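Local coordinates for protein LP04448p (Drosophila melanogaster, PDB 4QMH) that drives microtubule polymerisation as a member of the XMAP215 family, probably by engaging tubulin through an array of TOG domains, of which this is the fourth, at residues K32-G37 with L66-A71; N120-F125 with K132-S137; D161-L166 with M206-F211; H182-I187 with R216-Q221. All blocks are in the same frame, centred on the assembly; numbering follows the deposited sequence.

Interaction 1. Residues K32-G37 with L66-A71; sequences KTRNEG and LVDSNA
R34 and D68 show how one two-pronged salt bridge can tie a helix to a turn with little surface buried around it. The arginine leaves its helix with CB already directed at the 66-71 turn, and with CG beside its own backbone N (chi1 -52°). CD lies 3.7 Å from D68 OD2, and the bend about CG-CD beyond it swings NE and the guanidinium side-on to the carboxylate. NE donates to D68 OD2 at 2.8 Å, the oxygen lying somewhat out of the guanidinium plane. At the tip, NH2 gives a straighter bond to D68 OD1, 2.8 Å long at 166° and in plane, and it passes 4.0 Å from N70 CB. Both carboxylate oxygens offer their syn lone pairs, and the two flat groups lie only 24° from coplanar. The remaining nitrogen, NH1, bonds to D28 O. OD1 uses its anti lone pair as well, accepting N70 N at 2.8 Å in an Asx turn, while OD2 has a second cation in R65. Were D68 an alanine, R34 and R65 would probably lose a shared carboxylate between them, and the Asx turn its acceptor. Two residues on from D68, N70 is the N-cap of helix 71-88, its OD1 accepting from I73 N. The contact thus lies where helix 31-48 faces the turn between helices 58-66 and 71-88, and N35 also packs on I73 of the latter helix.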
loop_
_atom_site.group_PDB
_atom_site.type_symbol
_atom_site.label_atom_id
_atom_site.label_comp_id
_atom_site.label_asym_id
_atom_site.label_seq_id
_atom_site.Cartn_x
_atom_site.Cartn_y
_atom_site.Cartn_z
ATOM N N LYS A 32 -1.906 -20.021 -17.624
ATOM C CA LYS A 32 -1.793 -21.306 -16.938
ATOM C C LYS A 32 -0.340 -21.618 -16.619
ATOM O O LYS A 32 -0.042 -22.208 -15.585
ATOM C CB LYS A 32 -2.441 -22.431 -17.752
ATOM C CG LYS A 32 -3.939 -22.289 -17.846
ATOM C CD LYS A 32 -4.575 -23.441 -18.592
ATOM C CE LYS A 32 -6.086 -23.297 -18.603
ATOM N NZ LYS A 32 -6.740 -24.316 -19.468
ATOM N N THR A 33 0.568 -21.199 -17.497
ATOM C CA THR A 33 1.992 -21.414 -17.260
ATOM C C THR A 33 2.526 -20.484 -16.172
ATOM O O THR A 33 3.303 -20.910 -15.321
ATOM C CB THR A 33 2.799 -21.249 -18.549
ATOM O OG1 THR A 33 2.319 -22.199 -19.514
ATOM C CG2 THR A 33 4.281 -21.491 -18.294
ATOM N N ARG A 34 2.116 -19.218 -16.196
ATOM C CA ARG A 34 2.441 -18.318 -15.087
ATOM C C ARG A 34 1.975 -18.913 -13.754
ATOM O O ARG A 34 2.660 -18.820 -12.736
ATOM C CB ARG A 34 1.809 -16.929 -15.281
ATOM C CG ARG A 34 2.111 -16.311 -16.638
ATOM C CD ARG A 34 2.048 -14.795 -16.605
ATOM N NE ARG A 34 0.689 -14.255 -16.665
ATOM C CZ ARG A 34 -0.075 -14.273 -17.758
ATOM N NH1 ARG A 34 0.361 -14.856 -18.872
ATOM N NH2 ARG A 34 -1.288 -13.739 -17.728
ATOM N N ASN A 35 0.802 -19.530 -13.763
ATOM C CA ASN A 35 0.267 -20.099 -12.535
ATOM C C ASN A 35 1.128 -21.253 -12.037
ATOM O O ASN A 35 1.336 -21.414 -10.836
ATOM C CB ASN A 35 -1.167 -20.578 -12.749
ATOM C CG ASN A 35 -1.791 -21.097 -11.472
ATOM O OD1 ASN A 35 -1.922 -20.359 -10.504
ATOM N ND2 ASN A 35 -2.177 -22.373 -11.465
ATOM N N GLU A 36 1.623 -22.053 -12.972
ATOM C CA GLU A 36 2.531 -23.137 -12.625
ATOM C C GLU A 36 3.785 -22.602 -11.947
ATOM O O GLU A 36 4.308 -23.221 -11.017
ATOM C CB GLU A 36 2.894 -23.962 -13.858
ATOM C CG GLU A 36 1.720 -24.725 -14.457
ATOM C CD GLU A 36 1.147 -25.762 -13.510
ATOM O OE1 GLU A 36 1.897 -26.258 -12.642
ATOM O OE2 GLU A 36 -0.052 -26.088 -13.643
ATOM N N GLY A 37 4.272 -21.459 -12.418
ATOM C CA GLY A 37 5.416 -20.814 -11.801
ATOM C C GLY A 37 5.107 -20.410 -10.379
ATOM O O GLY A 37 5.900 -20.642 -9.466
ATOM N N LEU A 66 1.212 -8.991 -9.609
ATOM C CA LEU A 66 0.184 -8.321 -8.821
ATOM C C LEU A 66 -0.761 -7.535 -9.728
ATOM O O LEU A 66 -1.925 -7.334 -9.385
ATOM C CB LEU A 66 0.830 -7.368 -7.801
ATOM C CG LEU A 66 1.447 -8.013 -6.556
ATOM C CD1 LEU A 66 2.227 -6.994 -5.734
ATOM C CD2 LEU A 66 0.345 -8.638 -5.720
ATOM N N VAL A 67 -0.227 -7.077 -10.861
ATOM C CA VAL A 67 -1.013 -6.342 -11.864
ATOM C C VAL A 67 -1.180 -7.153 -13.150
ATOM O O VAL A 67 -1.219 -6.612 -14.260
ATOM C CB VAL A 67 -0.385 -4.962 -12.189
ATOM C CG1 VAL A 67 -0.308 -4.120 -10.930
ATOM C CG2 VAL A 67 0.994 -5.106 -12.833
ATOM N N ASP A 68 -1.266 -8.470 -12.991
ATOM C CA ASP A 68 -1.455 -9.361 -14.127
ATOM C C ASP A 68 -2.784 -9.065 -14.814
ATOM O O ASP A 68 -3.748 -8.662 -14.172
ATOM C CB ASP A 68 -1.443 -10.812 -13.640
ATOM C CG ASP A 68 -1.115 -11.801 -14.745
ATOM O OD1 ASP A 68 -2.035 -12.211 -15.478
ATOM O OD2 ASP A 68 0.065 -12.182 -14.862
ATOM N N SER A 69 -2.846 -9.312 -16.119
ATOM C CA SER A 69 -4.088 -9.114 -16.855
ATOM C C SER A 69 -5.094 -10.237 -16.577
ATOM O O SER A 69 -6.287 -10.103 -16.840
ATOM C CB SER A 69 -3.802 -8.981 -18.349
ATOM O OG SER A 69 -3.102 -10.119 -18.823
ATOM N N ASN A 70 -4.606 -11.343 -16.025
ATOM C CA ASN A 70 -5.478 -12.427 -15.602
ATOM C C ASN A 70 -5.785 -12.307 -14.110
ATOM O O ASN A 70 -4.876 -12.261 -13.284
ATOM C CB ASN A 70 -4.830 -13.771 -15.921
ATOM C CG ASN A 70 -5.707 -14.944 -15.539
ATOM O OD1 ASN A 70 -5.812 -15.289 -14.361
ATOM N ND2 ASN A 70 -6.336 -15.575 -16.537
ATOM N N ALA A 71 -7.068 -12.232 -13.771
ATOM C CA ALA A 71 -7.490 -12.002 -12.387
ATOM C C ALA A 71 -7.049 -13.105 -11.430
ATOM O O ALA A 71 -6.673 -12.831 -10.289
ATOM C CB ALA A 71 -9.003 -11.816 -12.319
#

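Interaction 2. Residues N120-F125 with K132-S137; sequences NCINSF and KEFFES. With SO4 (sulfate ion), chain B.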
loop_
_atom_site.group_PDB
_atom_site.type_symbol
_atom_site.label_atom_id
_atom_site.label_comp_id
_atom_site.label_asym_id
_atom_site.label_seq_id
_atom_site.Cartn_x
_atom_site.Cartn_y
_atom_site.Cartn_z
ATOM N N ASN A 120 -5.008 -6.827 3.357
ATOM C CA ASN A 120 -4.334 -7.766 4.246
ATOM C C ASN A 120 -2.838 -7.826 3.991
ATOM O O ASN A 120 -2.046 -7.924 4.924
ATOM C CB ASN A 120 -4.935 -9.160 4.091
ATOM C CG ASN A 120 -6.337 -9.249 4.645
ATOM O OD1 ASN A 120 -6.698 -8.524 5.572
ATOM N ND2 ASN A 120 -7.137 -10.147 4.084
ATOM N N CYS A 121 -2.456 -7.786 2.719
ATOM C CA CYS A 121 -1.050 -7.692 2.360
ATOM C C CYS A 121 -0.448 -6.427 2.922
ATOM O O CYS A 121 0.629 -6.448 3.508
ATOM C CB CYS A 121 -0.866 -7.658 0.849
ATOM S SG CYS A 121 -0.716 -9.262 0.098
ATOM N N ILE A 122 -1.124 -5.305 2.695
ATOM C CA ILE A 122 -0.606 -4.041 3.159
ATOM C C ILE A 122 -0.390 -4.089 4.661
ATOM O O ILE A 122 0.685 -3.766 5.148
ATOM C CB ILE A 122 -1.539 -2.866 2.799
ATOM C CG1 ILE A 122 -1.532 -2.647 1.280
ATOM C CG2 ILE A 122 -1.074 -1.606 3.522
ATOM C CD1 ILE A 122 -2.625 -1.700 0.756
ATOM N N ASN A 123 -1.411 -4.517 5.391
ATOM C CA ASN A 123 -1.314 -4.506 6.846
ATOM C C ASN A 123 -0.340 -5.554 7.386
ATOM O O ASN A 123 0.281 -5.342 8.424
ATOM C CB ASN A 123 -2.701 -4.612 7.483
ATOM C CG ASN A 123 -3.499 -3.331 7.328
ATOM O OD1 ASN A 123 -2.938 -2.235 7.360
ATOM N ND2 ASN A 123 -4.806 -3.459 7.134
ATOM N N SER A 124 -0.195 -6.667 6.673
ATOM C CA SER A 124 0.816 -7.649 7.051
ATOM C C SER A 124 2.223 -7.094 6.897
ATOM O O SER A 124 3.055 -7.224 7.806
ATOM C CB SER A 124 0.677 -8.942 6.254
ATOM O OG SER A 124 1.689 -9.851 6.668
ATOM N N PHE A 125 2.507 -6.480 5.750
ATOM C CA PHE A 125 3.801 -5.852 5.556
ATOM C C PHE A 125 4.008 -4.739 6.579
ATOM O O PHE A 125 5.105 -4.571 7.106
ATOM C CB PHE A 125 3.945 -5.309 4.129
ATOM C CG PHE A 125 4.442 -6.334 3.136
ATOM C CD1 PHE A 125 3.628 -7.381 2.723
ATOM C CD2 PHE A 125 5.734 -6.252 2.633
ATOM C CE1 PHE A 125 4.096 -8.325 1.815
ATOM C CE2 PHE A 125 6.206 -7.189 1.724
ATOM C CZ PHE A 125 5.382 -8.228 1.321
ATOM N N LYS A 132 6.576 2.552 8.034
ATOM C CA LYS A 132 7.394 3.679 7.606
ATOM C C LYS A 132 7.670 3.648 6.111
ATOM O O LYS A 132 7.629 4.681 5.447
ATOM C CB LYS A 132 8.712 3.681 8.384
ATOM C CG LYS A 132 9.649 4.823 8.048
ATOM C CD LYS A 132 10.768 4.904 9.083
ATOM C CE LYS A 132 11.852 5.894 8.676
ATOM N NZ LYS A 132 12.688 5.373 7.560
ATOM N N GLU A 133 7.954 2.460 5.580
ATOM C CA GLU A 133 8.293 2.339 4.165
ATOM C C GLU A 133 7.142 2.632 3.218
ATOM O O GLU A 133 7.383 2.839 2.022
ATOM C CB GLU A 133 8.885 0.962 3.842
ATOM C CG GLU A 133 10.326 0.800 4.285
ATOM C CD GLU A 133 10.432 0.663 5.782
ATOM O OE1 GLU A 133 9.424 0.283 6.419
ATOM O OE2 GLU A 133 11.517 0.923 6.326
ATOM N N PHE A 134 5.906 2.659 3.720
ATOM C CA PHE A 134 4.747 2.977 2.866
ATOM C C PHE A 134 4.678 4.467 2.550
ATOM O O PHE A 134 4.048 4.883 1.571
ATOM C CB PHE A 134 3.427 2.592 3.543
ATOM C CG PHE A 134 3.237 1.111 3.744
ATOM C CD1 PHE A 134 3.738 0.198 2.836
ATOM C CD2 PHE A 134 2.537 0.643 4.843
ATOM C CE1 PHE A 134 3.550 -1.164 3.034
ATOM C CE2 PHE A 134 2.339 -0.719 5.046
ATOM C CZ PHE A 134 2.850 -1.618 4.143
ATOM N N PHE A 135 5.283 5.276 3.414
ATOM C CA PHE A 135 5.163 6.733 3.342
ATOM C C PHE A 135 6.409 7.358 2.728
ATOM O O PHE A 135 7.065 8.213 3.323
ATOM C CB PHE A 135 4.840 7.293 4.733
ATOM C CG PHE A 135 3.508 6.837 5.245
ATOM C CD1 PHE A 135 2.346 7.476 4.838
ATOM C CD2 PHE A 135 3.404 5.744 6.089
ATOM C CE1 PHE A 135 1.095 7.046 5.294
ATOM C CE2 PHE A 135 2.162 5.297 6.531
ATOM C CZ PHE A 135 1.002 5.959 6.133
ATOM N N GLU A 136 6.703 6.909 1.513
ATOM C CA GLU A 136 7.871 7.319 0.761
ATOM C C GLU A 136 7.537 7.346 -0.720
ATOM O O GLU A 136 6.690 6.583 -1.194
ATOM C CB GLU A 136 9.032 6.345 0.990
ATOM C CG GLU A 136 9.480 6.264 2.445
ATOM C CD GLU A 136 10.937 5.839 2.591
ATOM O OE1 GLU A 136 11.621 5.709 1.561
ATOM O OE2 GLU A 136 11.397 5.643 3.734
ATOM N N SER A 137 8.209 8.241 -1.435
ATOM C CA SER A 137 8.213 8.261 -2.892
ATOM C C SER A 137 6.857 8.503 -3.533
ATOM O O SER A 137 6.667 8.207 -4.710
ATOM C CB SER A 137 8.838 6.971 -3.425
ATOM O OG SER A 137 10.160 6.837 -2.937
HETATM S S SO4 B . 6.344 1.470 12.259
HETATM O O1 SO4 B . 7.225 0.470 12.871
HETATM O O2 SO4 B . 5.084 0.847 11.873
HETATM O O3 SO4 B . 6.055 2.528 13.233
HETATM O O4 SO4 B . 7.015 2.043 11.091
#
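F134 points its ring at helix 112-129 because CG stands beside its own backbone N (chi1 -66°), and I122 answers with CG2, which lies anti to its backbone N. The ring presents its far edge to the helix. Its CZ comes 3.2 Å from I122 O, a main-chain carbonyl met near the ring plane, and 3.9 Å from F125 CB, also near that plane. I122 CG2 closes on F134 CE2 at 3.8 Å. Contacts of this kind build the core of a TOG domain, a paddle of paired helices of the HEAT-repeat type; here the loop that follows helix 112-129 folds back on the helix it has just left. The two phenylalanines are drawn into a wider aromatic group, F134 stacking on F100 and F125 meeting F103 edge-to-face. A serine in place of F134 would probably open a gap against I122 and F125 and leave F100 without its stacking partner. At the start of the 3-10 turn that carries F134, K132 N makes a weak hydrogen bond, 3.1 Å, to O4 of a sulfate that probably came from the crystallisation liquor and is also bound by Y131 N and S170 OG.

Interaction 3. Residues D161-L166 with M206-F211; sequences DKLPGL and MIHLGF
L163 meets H208 first, in the 3-10 turn near the C-terminal end of helix 149-162. Its carbonyl oxygen takes a hydrogen bond from H208 NE2, 2.8 Å long with an N-H...O angle of 161°. The acceptor lies in the plane of the imidazole, whereas the donor stands 33° off the carbonyl plane. L166 N reaches the same oxygen from the opposite face, at 3.2 Å, so two donors hold L163 O between them. L163 CD2 comes 4.0 Å from H208 NE2, and the leucine also packs on F135 and I176. P164 follows, its CB touching I207 CD1 at 3.8 Å in a small apolar contact near the surface. G165 carries the turn round to L166, whose carbonyl oxygen lies near the plane of the H208 ring, 3.2 Å from CE1. On the other side, H208 is in the final turn of helix 192-209, its CG beside its backbone N (chi1 -66°), which directs the ring at the 161-166 turn. G210 then leaves the helical conformation with positive phi, where a CB would jam against the preceding carbonyl oxygen, and stands at the N-cap of helix 211-221. The contact therefore joins the C-terminal ends of two helices in the HEAT-like array. Chemically, the bond requires a proton on NE2, and the oxygens of L163 and L166 probably make an electronegative setting that favours it and might raise the ring's basicity.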
loop_
_atom_site.group_PDB
_atom_site.type_symbol
_atom_site.label_atom_id
_atom_site.label_comp_id
_atom_site.label_asym_id
_atom_site.label_seq_id
_atom_site.Cartn_x
_atom_site.Cartn_y
_atom_site.Cartn_z
ATOM N N ASP A 161 -7.610 5.293 9.323
ATOM C CA ASP A 161 -7.481 4.265 10.342
ATOM C C ASP A 161 -6.063 4.221 10.916
ATOM O O ASP A 161 -5.890 4.084 12.121
ATOM C CB ASP A 161 -7.870 2.905 9.748
ATOM C CG ASP A 161 -7.814 1.779 10.767
ATOM O OD1 ASP A 161 -8.289 1.978 11.903
ATOM O OD2 ASP A 161 -7.296 0.692 10.426
ATOM N N LYS A 162 -5.056 4.359 10.057
ATOM C CA LYS A 162 -3.677 4.088 10.462
ATOM C C LYS A 162 -2.882 5.313 10.913
ATOM O O LYS A 162 -2.105 5.226 11.874
ATOM C CB LYS A 162 -2.921 3.373 9.333
ATOM C CG LYS A 162 -3.478 2.007 8.974
ATOM C CD LYS A 162 -3.308 1.013 10.110
ATOM C CE LYS A 162 -3.845 -0.357 9.726
ATOM N NZ LYS A 162 -3.749 -1.322 10.860
ATOM N N LEU A 163 -3.054 6.448 10.237
ATOM C CA LEU A 163 -2.240 7.627 10.572
ATOM C C LEU A 163 -2.334 8.075 12.038
ATOM O O LEU A 163 -1.324 8.455 12.626
ATOM C CB LEU A 163 -2.558 8.808 9.656
ATOM C CG LEU A 163 -2.011 8.718 8.236
ATOM C CD1 LEU A 163 -2.545 9.884 7.404
ATOM C CD2 LEU A 163 -0.490 8.716 8.259
ATOM N N PRO A 164 -3.538 8.057 12.626
ATOM C CA PRO A 164 -3.574 8.555 14.009
ATOM C C PRO A 164 -2.757 7.699 14.992
ATOM O O PRO A 164 -2.349 8.204 16.043
ATOM C CB PRO A 164 -5.071 8.520 14.354
ATOM C CG PRO A 164 -5.763 8.654 13.025
ATOM C CD PRO A 164 -4.890 7.858 12.073
ATOM N N GLY A 165 -2.498 6.437 14.649
ATOM C CA GLY A 165 -1.792 5.545 15.554
ATOM C C GLY A 165 -0.315 5.364 15.257
ATOM O O GLY A 165 0.375 4.593 15.930
ATOM N N LEU A 166 0.171 6.069 14.243
ATOM C CA LEU A 166 1.576 6.001 13.859
ATOM C C LEU A 166 2.333 7.164 14.481
ATOM O O LEU A 166 1.904 8.315 14.382
ATOM C CB LEU A 166 1.719 6.044 12.330
ATOM C CG LEU A 166 1.253 4.804 11.560
ATOM C CD1 LEU A 166 1.357 5.004 10.056
ATOM C CD2 LEU A 166 2.038 3.570 11.998
ATOM N N MET A 206 -3.750 15.769 9.844
ATOM C CA MET A 206 -3.388 16.892 10.707
ATOM C C MET A 206 -2.533 16.486 11.904
ATOM O O MET A 206 -1.729 17.279 12.383
ATOM C CB MET A 206 -4.643 17.608 11.193
ATOM C CG MET A 206 -4.354 18.979 11.784
ATOM S SD MET A 206 -5.854 19.812 12.295
ATOM C CE MET A 206 -6.536 20.245 10.698
ATOM N N ILE A 207 -2.718 15.266 12.401
ATOM C CA ILE A 207 -1.900 14.784 13.511
ATOM C C ILE A 207 -0.417 14.828 13.133
ATOM O O ILE A 207 0.443 15.083 13.983
ATOM C CB ILE A 207 -2.322 13.368 13.950
ATOM C CG1 ILE A 207 -3.573 13.452 14.820
ATOM C CG2 ILE A 207 -1.183 12.649 14.675
ATOM C CD1 ILE A 207 -4.230 12.113 15.068
ATOM N N HIS A 208 -0.125 14.626 11.853
ATOM C CA HIS A 208 1.256 14.647 11.374
ATOM C C HIS A 208 1.742 15.995 10.839
ATOM O O HIS A 208 2.919 16.320 10.968
ATOM C CB HIS A 208 1.470 13.533 10.340
ATOM C CG HIS A 208 1.350 12.166 10.928
ATOM N ND1 HIS A 208 2.431 11.484 11.443
ATOM C CD2 HIS A 208 0.270 11.378 11.144
ATOM C CE1 HIS A 208 2.026 10.326 11.931
ATOM N NE2 HIS A 208 0.719 10.232 11.753
ATOM N N LEU A 209 0.850 16.782 10.247
ATOM C CA LEU A 209 1.263 18.060 9.668
ATOM C C LEU A 209 0.954 19.251 10.565
ATOM O O LEU A 209 1.664 20.263 10.529
ATOM C CB LEU A 209 0.607 18.278 8.305
ATOM C CG LEU A 209 1.021 17.287 7.222
ATOM C CD1 LEU A 209 0.463 17.732 5.856
ATOM C CD2 LEU A 209 2.539 17.133 7.179
ATOM N N GLY A 210 -0.108 19.142 11.356
ATOM C CA GLY A 210 -0.586 20.267 12.146
ATOM C C GLY A 210 -1.494 21.227 11.387
ATOM O O GLY A 210 -1.448 21.308 10.159
ATOM N N PHE A 211 -2.320 21.968 12.125
ATOM C CA PHE A 211 -3.272 22.900 11.530
ATOM C C PHE A 211 -2.622 23.988 10.673
ATOM O O PHE A 211 -3.048 24.234 9.547
ATOM C CB PHE A 211 -4.124 23.561 12.617
ATOM C CG PHE A 211 -5.115 24.554 12.084
ATOM C CD1 PHE A 211 -6.363 24.137 11.644
ATOM C CD2 PHE A 211 -4.801 25.900 12.009
ATOM C CE1 PHE A 211 -7.280 25.042 11.144
ATOM C CE2 PHE A 211 -5.716 26.817 11.506
ATOM C CZ PHE A 211 -6.957 26.386 11.073
#

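Interaction 4. Residues H182-I187 with R216-Q221; sequences HLYAHI and RALDKQ
Y184 supplies most of this contact, with the CE2 corner of its ring set against A217 and L218 and CD2 near Q221. It projects from helix 173-186 with CG beside the backbone N (chi1 -70°), its CB directed toward helix 211-221. The leading atom is CE2, which comes 3.8 Å from L218 CA and 3.9 Å from L218 CB, so the ring rests largely on the root of the leucine and on the helix backbone. A217 borders the same atom, its carbonyl carbon 4.2 Å away near the ring plane. L218, the second main contributor, sends its branches onward to K226 and I229 of helix 226-236. Q221 contributes a much smaller area: its extended side chain crosses the tyrosine at about a right angle, with OE1 4.1 Å from Y184 CD2 and the amide turned 49° from the ring. The helix segments themselves are nearly perpendicular and their axes come no closer than 11.6 Å, a separation that the tyrosine spans. I229 and L233 of helix 226-236 also press on the ring, which makes Y184 a common packing centre for three helices near the C-terminal end of this TOG domain. The chemistry divides accordingly: mainly apolar contacts hold the body of the ring, while its buried hydroxyl is satisfied by M214 O, a bond that probably limits rotation and holds the tyrosine against helix 211-221.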
loop_
_atom_site.group_PDB
_atom_site.type_symbol
_atom_site.label_atom_id
_atom_site.label_comp_id
_atom_site.label_asym_id
_atom_site.label_seq_id
_atom_site.Cartn_x
_atom_site.Cartn_y
_atom_site.Cartn_z
ATOM N N HIS A 182 -4.831 15.999 -2.770
ATOM C CA HIS A 182 -5.843 14.983 -3.048
ATOM C C HIS A 182 -6.881 15.003 -1.937
ATOM O O HIS A 182 -8.066 14.850 -2.190
ATOM C CB HIS A 182 -5.196 13.614 -3.194
ATOM C CG HIS A 182 -4.070 13.607 -4.176
ATOM N ND1 HIS A 182 -4.269 13.776 -5.529
ATOM C CD2 HIS A 182 -2.734 13.488 -4.002
ATOM C CE1 HIS A 182 -3.102 13.745 -6.148
ATOM N NE2 HIS A 182 -2.154 13.573 -5.245
ATOM N N LEU A 183 -6.437 15.229 -0.707
ATOM C CA LEU A 183 -7.376 15.351 0.395
ATOM C C LEU A 183 -8.339 16.507 0.113
ATOM O O LEU A 183 -9.553 16.376 0.284
ATOM C CB LEU A 183 -6.620 15.625 1.688
ATOM C CG LEU A 183 -7.494 15.819 2.925
ATOM C CD1 LEU A 183 -8.141 14.517 3.307
ATOM C CD2 LEU A 183 -6.617 16.322 4.056
ATOM N N TYR A 184 -7.797 17.646 -0.315
ATOM C CA TYR A 184 -8.623 18.839 -0.510
ATOM C C TYR A 184 -9.619 18.682 -1.661
ATOM O O TYR A 184 -10.713 19.252 -1.637
ATOM C CB TYR A 184 -7.749 20.083 -0.700
ATOM C CG TYR A 184 -7.029 20.514 0.564
ATOM C CD1 TYR A 184 -7.285 19.889 1.781
ATOM C CD2 TYR A 184 -6.113 21.564 0.545
ATOM C CE1 TYR A 184 -6.637 20.282 2.941
ATOM C CE2 TYR A 184 -5.458 21.968 1.707
ATOM C CZ TYR A 184 -5.730 21.317 2.897
ATOM O OH TYR A 184 -5.088 21.701 4.054
ATOM N N ALA A 185 -9.254 17.896 -2.664
ATOM C CA ALA A 185 -10.198 17.598 -3.737
ATOM C C ALA A 185 -11.243 16.581 -3.288
ATOM O O ALA A 185 -12.435 16.742 -3.560
ATOM C CB ALA A 185 -9.469 17.087 -4.949
ATOM N N HIS A 186 -10.794 15.532 -2.605
ATOM C CA HIS A 186 -11.670 14.400 -2.302
ATOM C C HIS A 186 -12.656 14.652 -1.164
ATOM O O HIS A 186 -13.679 13.979 -1.079
ATOM C CB HIS A 186 -10.852 13.119 -2.082
ATOM C CG HIS A 186 -10.043 12.722 -3.275
ATOM N ND1 HIS A 186 -9.053 11.760 -3.227
ATOM C CD2 HIS A 186 -10.068 13.168 -4.552
ATOM C CE1 HIS A 186 -8.506 11.636 -4.420
ATOM N NE2 HIS A 186 -9.102 12.485 -5.243
ATOM N N ILE A 187 -12.349 15.617 -0.300
ATOM C CA ILE A 187 -13.306 16.102 0.678
ATOM C C ILE A 187 -14.576 16.540 -0.033
ATOM O O ILE A 187 -15.659 16.506 0.543
ATOM C CB ILE A 187 -12.729 17.301 1.451
ATOM C CG1 ILE A 187 -11.829 16.808 2.578
ATOM C CG2 ILE A 187 -13.840 18.180 2.006
ATOM C CD1 ILE A 187 -11.040 17.922 3.205
ATOM N N ARG A 216 -1.783 26.709 5.559
ATOM C CA ARG A 216 -0.866 27.333 4.604
ATOM C C ARG A 216 -1.001 26.699 3.229
ATOM O O ARG A 216 -0.989 27.388 2.202
ATOM C CB ARG A 216 0.588 27.219 5.074
ATOM C CG ARG A 216 0.960 28.183 6.180
ATOM C CD ARG A 216 2.471 28.307 6.329
ATOM N NE ARG A 216 3.100 27.067 6.780
ATOM C CZ ARG A 216 3.228 26.715 8.056
ATOM N NH1 ARG A 216 2.760 27.504 9.015
ATOM N NH2 ARG A 216 3.819 25.571 8.376
ATOM N N ALA A 217 -1.122 25.377 3.217
ATOM C CA ALA A 217 -1.302 24.635 1.976
ATOM C C ALA A 217 -2.605 25.045 1.298
ATOM O O ALA A 217 -2.669 25.163 0.076
ATOM C CB ALA A 217 -1.277 23.132 2.250
ATOM N N LEU A 218 -3.649 25.262 2.093
ATOM C CA LEU A 218 -4.926 25.683 1.545
ATOM C C LEU A 218 -4.796 27.047 0.864
ATOM O O LEU A 218 -5.303 27.257 -0.236
ATOM C CB LEU A 218 -5.982 25.741 2.648
ATOM C CG LEU A 218 -7.351 26.295 2.250
ATOM C CD1 LEU A 218 -7.992 25.467 1.150
ATOM C CD2 LEU A 218 -8.260 26.347 3.477
ATOM N N ASP A 219 -4.108 27.971 1.519
ATOM C CA ASP A 219 -3.927 29.306 0.960
ATOM C C ASP A 219 -3.081 29.284 -0.313
ATOM O O ASP A 219 -3.389 29.981 -1.277
ATOM C CB ASP A 219 -3.283 30.232 1.992
ATOM C CG ASP A 219 -4.224 30.593 3.120
ATOM O OD1 ASP A 219 -5.455 30.556 2.906
ATOM O OD2 ASP A 219 -3.732 30.918 4.221
ATOM N N LYS A 220 -2.013 28.498 -0.308
ATOM C CA LYS A 220 -1.102 28.462 -1.447
ATOM C C LYS A 220 -1.701 27.768 -2.660
ATOM O O LYS A 220 -1.558 28.250 -3.791
ATOM C CB LYS A 220 0.226 27.803 -1.079
ATOM C CG LYS A 220 1.104 27.530 -2.291
ATOM C CD LYS A 220 2.589 27.647 -1.978
ATOM C CE LYS A 220 3.085 26.505 -1.111
ATOM N NZ LYS A 220 4.575 26.531 -0.946
ATOM N N GLN A 221 -2.381 26.646 -2.428
ATOM C CA GLN A 221 -2.878 25.823 -3.519
ATOM C C GLN A 221 -4.190 26.358 -4.101
ATOM O O GLN A 221 -4.554 26.045 -5.240
ATOM C CB GLN A 221 -3.015 24.366 -3.052
ATOM C CG GLN A 221 -1.663 23.762 -2.640
ATOM C CD GLN A 221 -1.774 22.425 -1.934
ATOM O OE1 GLN A 221 -2.833 21.799 -1.921
ATOM N NE2 GLN A 221 -0.671 21.979 -1.340
#

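Along the chain the four contacts run from the N-terminal helices toward the C-terminal ones, following the length of one all-helical TOG domain. Interaction 1 is far from the last two, its centre about 38 Å from that of interaction 3 and about 40 Å from that of interaction 4, on the other side of the chain's centre. Interaction 2 lies near the middle and touches interaction 3, where N123 meets K162 and F135 reaches L166. Interactions 3 and 4 have centres about 16 Å apart, and their segments alternate in sequence, spread over the four successive helices from 149-162 to 211-221. Only interactions 2 and 3 touch directly, yet the series is consistent with one continuous paddle.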